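PDB 4L7T: NanU sialic acid binding protein from Bacteroides fragilis, which binds sialic acid with high affinity and, as a SusD-like protein of the outer membrane, probably hands it on to the transporter NanO. Local coordinates for residues A[444-449]-A[460-465]. Residues are numbered along the deposited sequence; the frame is centred on the assembly and turned at random. Where two conformers were deposited one is given.
With EDO (1,2-ethanediol), chain D.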
ATOM      1  N   LYS A 444     -10.044   1.488 -20.833  1.00 17.31           N
ATOM      2  CA  LYS A 444     -10.759   2.147 -19.714  1.00 17.49           C
ATOM      3  C   LYS A 444      -9.856   2.422 -18.505  1.00 14.85           C
ATOM      4  O   LYS A 444     -10.333   3.116 -17.583  1.00 16.55           O
ATOM      5  CB  LYS A 444     -11.912   1.304 -19.181  1.00 17.44           C
ATOM      6  CG  LYS A 444     -11.465   0.005 -18.534  1.00 23.55           C
ATOM      7  CD  LYS A 444     -12.660  -0.927 -18.209  1.00 29.12           C
ATOM      8  CE  LYS A 444     -12.510  -1.544 -16.842  1.00 32.09           C
ATOM      9  NZ  LYS A 444     -12.822  -0.604 -15.679  1.00 34.63           N
ATOM     10  N   TYR A 445      -8.623   1.903 -18.551  1.00 15.80           N
ATOM     11  CA  TYR A 445      -7.752   1.903 -17.351  1.00 14.22           C
ATOM     12  C   TYR A 445      -6.869   3.147 -17.258  1.00 16.08           C
ATOM     13  O   TYR A 445      -6.390   3.528 -16.170  1.00 15.67           O
ATOM     14  CB  TYR A 445      -6.875   0.652 -17.330  1.00 14.48           C
ATOM     15  CG  TYR A 445      -7.656  -0.627 -17.323  1.00 16.16           C
ATOM     16  CD1 TYR A 445      -8.263  -1.076 -16.138  1.00 15.85           C
ATOM     17  CD2 TYR A 445      -7.728  -1.399 -18.481  1.00 18.93           C
ATOM     18  CE1 TYR A 445      -8.981  -2.246 -16.133  1.00 15.53           C
ATOM     19  CE2 TYR A 445      -8.469  -2.605 -18.517  1.00 18.38           C
ATOM     20  CZ  TYR A 445      -9.070  -3.014 -17.314  1.00 19.11           C
ATOM     21  OH  TYR A 445      -9.821  -4.165 -17.280  1.00 18.44           O
ATOM     22  N   MET A 446      -6.709   3.837 -18.378  1.00 15.00           N
ATOM     23  CA  MET A 446      -5.639   4.825 -18.492  1.00 14.89           C
ATOM     24  C   MET A 446      -5.741   5.573 -19.775  1.00 17.08           C
ATOM     25  O   MET A 446      -6.260   5.045 -20.762  1.00 15.40           O
ATOM     26  CB  MET A 446      -4.244   4.219 -18.353  1.00 16.09           C
ATOM     27  CG  MET A 446      -3.848   3.134 -19.377  1.00 16.10           C
ATOM     28  SD  MET A 446      -2.264   2.311 -19.115  1.00 18.48           S
ATOM     29  CE  MET A 446      -2.345   1.689 -17.413  1.00 20.41           C
ATOM     30  N   SER A 447      -5.232   6.810 -19.764  1.00 16.36           N
ATOM     31  CA  SER A 447      -5.317   7.626 -20.981  1.00 18.20           C
ATOM     32  C   SER A 447      -3.995   8.254 -21.294  1.00 18.92           C
ATOM     33  O   SER A 447      -2.985   7.975 -20.628  1.00 18.87           O
ATOM     34  CB  SER A 447      -6.505   8.610 -20.923  1.00 18.83           C
ATOM     35  OG  SER A 447      -6.477   9.438 -19.821  1.00 22.06           O
ATOM     36  N   GLY A 448      -3.948   9.046 -22.359  1.00 17.91           N
ATOM     37  CA  GLY A 448      -2.666   9.555 -22.818  1.00 18.11           C
ATOM     38  C   GLY A 448      -2.073  10.676 -21.957  1.00 15.84           C
ATOM     39  O   GLY A 448      -2.716  11.266 -21.055  1.00 18.16           O
ATOM     40  N   ASP A 449      -0.799  10.979 -22.271  1.00 17.34           N
ATOM     41  CA  ASP A 449      -0.069  12.021 -21.556  1.00 19.71           C
ATOM     42  C   ASP A 449      -0.572  13.456 -21.735  1.00 20.90           C
ATOM     43  O   ASP A 449      -0.075  14.354 -21.023  1.00 20.46           O
ATOM     44  CB  ASP A 449       1.452  12.022 -21.929  1.00 19.24           C
ATOM     45  CG  ASP A 449       2.255  10.870 -21.326  1.00 19.95           C
ATOM     46  OD1 ASP A 449       1.757  10.061 -20.510  1.00 18.72           O
ATOM     47  OD2 ASP A 449       3.436  10.731 -21.730  1.00 17.44           O
ATOM     48  N   ARG A 460       1.362   5.738 -11.926  1.00 11.34           N
ATOM     49  CA  ARG A 460       1.167   5.062 -10.616  1.00 11.85           C
ATOM     50  C   ARG A 460       0.503   3.717 -10.785  1.00 12.57           C
ATOM     51  O   ARG A 460       0.769   2.829 -10.012  1.00 13.81           O
ATOM     52  CB  ARG A 460       0.404   5.995  -9.679  1.00 11.89           C
ATOM     53  CG  ARG A 460       1.218   7.252  -9.247  1.00 13.75           C
ATOM     54  CD  ARG A 460       0.513   8.092  -8.150  1.00 16.79           C
ATOM     55  NE  ARG A 460       0.313   7.374  -6.864  1.00 17.76           N
ATOM     56  CZ  ARG A 460       1.237   7.306  -5.886  1.00 18.81           C
ATOM     57  NH1 ARG A 460       2.398   7.938  -6.013  1.00 15.92           N
ATOM     58  NH2 ARG A 460       0.982   6.695  -4.701  1.00 20.91           N
ATOM     59  N   MET A 461      -0.369   3.584 -11.783  1.00 11.81           N
ATOM     60  CA  MET A 461      -1.009   2.293 -11.995  0.50 12.93           C
ATOM     61  C   MET A 461       0.013   1.262 -12.496  1.00 12.12           C
ATOM     62  O   MET A 461      -0.014   0.102 -12.064  1.00 15.40           O
ATOM     63  CB  MET A 461      -2.162   2.378 -12.978  0.50 13.49           C
ATOM     64  CG  MET A 461      -2.985   1.160 -12.868  0.50 14.75           C
ATOM     65  SD  MET A 461      -4.230   1.303 -14.152  0.50 17.42           S
ATOM     66  CE  MET A 461      -5.509   0.223 -13.630  0.50 14.27           C
ATOM     67  N   ARG A 462       0.965   1.703 -13.309  1.00 11.74           N
ATOM     68  CA  ARG A 462       1.961   0.802 -13.893  1.00 11.14           C
ATOM     69  C   ARG A 462       2.988   0.471 -12.815  1.00 12.27           C
ATOM     70  O   ARG A 462       3.505  -0.635 -12.772  1.00 12.21           O
ATOM     71  CB  ARG A 462       2.658   1.473 -15.063  1.00 10.91           C
ATOM     72  CG  ARG A 462       1.717   1.691 -16.218  1.00 10.60           C
ATOM     73  CD  ARG A 462       2.406   2.354 -17.401  1.00 14.12           C
ATOM     74  NE  ARG A 462       1.517   2.231 -18.587  1.00 14.85           N
ATOM     75  CZ  ARG A 462       1.583   2.968 -19.687  1.00 14.29           C
ATOM     76  NH1 ARG A 462       2.361   4.050 -19.775  1.00 15.50           N
ATOM     77  NH2 ARG A 462       0.762   2.716 -20.724  1.00 16.40           N
ATOM     78  N   GLU A 463       3.292   1.422 -11.940  1.00 12.09           N
ATOM     79  CA  GLU A 463       4.397   1.253 -10.959  1.00 12.52           C
ATOM     80  C   GLU A 463       3.973   0.482  -9.679  1.00 11.12           C
ATOM     81  O   GLU A 463       4.811  -0.231  -9.077  1.00 11.76           O
ATOM     82  CB  GLU A 463       4.820   2.690 -10.517  1.00 13.02           C
ATOM     83  CG  GLU A 463       6.134   2.820  -9.649  1.00 13.13           C
ATOM     84  CD  GLU A 463       7.403   2.249 -10.353  1.00 13.23           C
ATOM     85  OE1 GLU A 463       7.534   2.261 -11.603  1.00 13.90           O
ATOM     86  OE2 GLU A 463       8.266   1.770  -9.548  1.00 14.87           O
ATOM     87  N   PHE A 464       2.682   0.567  -9.308  1.00 11.96           N
ATOM     88  CA  PHE A 464       2.260   0.088  -7.974  1.00 11.31           C
ATOM     89  C   PHE A 464       1.146  -0.927  -7.969  1.00 12.10           C
ATOM     90  O   PHE A 464       0.469  -1.112  -6.979  1.00 12.69           O
ATOM     91  CB  PHE A 464       1.831   1.313  -7.133  1.00 12.18           C
ATOM     92  CG  PHE A 464       2.939   2.275  -6.886  1.00 11.80           C
ATOM     93  CD1 PHE A 464       4.054   1.898  -6.192  1.00 10.63           C
ATOM     94  CD2 PHE A 464       2.866   3.543  -7.413  1.00 14.76           C
ATOM     95  CE1 PHE A 464       5.101   2.837  -5.999  1.00 15.52           C
ATOM     96  CE2 PHE A 464       3.932   4.485  -7.223  1.00 13.01           C
ATOM     97  CZ  PHE A 464       4.995   4.114  -6.524  1.00 12.97           C
ATOM     98  N   MET A 465       1.056  -1.697  -9.005  1.00 13.18           N
ATOM     99  CA  MET A 465       0.010  -2.778  -8.932  1.00 14.09           C
ATOM    100  C   MET A 465       0.373  -3.690  -7.801  1.00 14.86           C
ATOM    101  O   MET A 465       1.559  -4.056  -7.592  1.00 16.27           O
ATOM    102  CB  MET A 465       0.035  -3.654 -10.221  1.00 16.37           C
ATOM    103  CG  MET A 465      -0.249  -2.995 -11.495  1.00 22.36           C
ATOM    104  SD  MET A 465      -0.546  -4.244 -12.863  1.00 32.55           S
ATOM    105  CE  MET A 465      -1.720  -5.149 -12.150  1.00 14.48           C
TER
HETATM  106  C1  EDO D 603      -1.977   0.713  -8.817  1.00 30.42           C
HETATM  107  O1  EDO D 603      -1.807  -0.186 -10.007  1.00 33.20           O
HETATM  108  C2  EDO D 603      -1.391   2.113  -8.485  1.00 22.64           C
HETATM  109  O2  EDO D 603      -2.091   3.433  -8.491  1.00 27.25           O
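The loop carrying Tyr-445 and Met-446 passes the last turn of helix 452-463, and the backbones come closest at Met-446 and Met-461, 8.4 Å apart between CA atoms. Both segments belong to the helix-rich SusD-family fold. The loop leads into this same helix and packs back on its C-terminal end, through two methionine thioethers, the base of the Tyr-445 side chain and its carbonyl O, and the Arg-462 guanidinium. Met-461 was modelled in two conformers; the contacts are those of one. In it CG lies anti to the backbone N (chi1 -165°), and the rest of the chain stays extended, which carries the thioether across to the loop. There CE meets Tyr-445 at the base of the ring, 3.9 Å from CD1, and also approaches Tyr-445 CB. The SD atom lies 3.7 Å from Tyr-445 O. The phenol end of Tyr-445 leads away from the helix, and its OH is hydrogen-bonded to Asp-327. Arg-462 reaches the loop at about a right angle to Met-446. Its guanidinium is held by outside partners: NE bonds to Ala-332 O, and NH1 forms a salt bridge with Asp-435. The chi3 bend of Met-446 (54°) turns CE toward Met-461 SD, 3.8 Å away; Met-446 SD itself sits 3.5 Å from Arg-462 NH2.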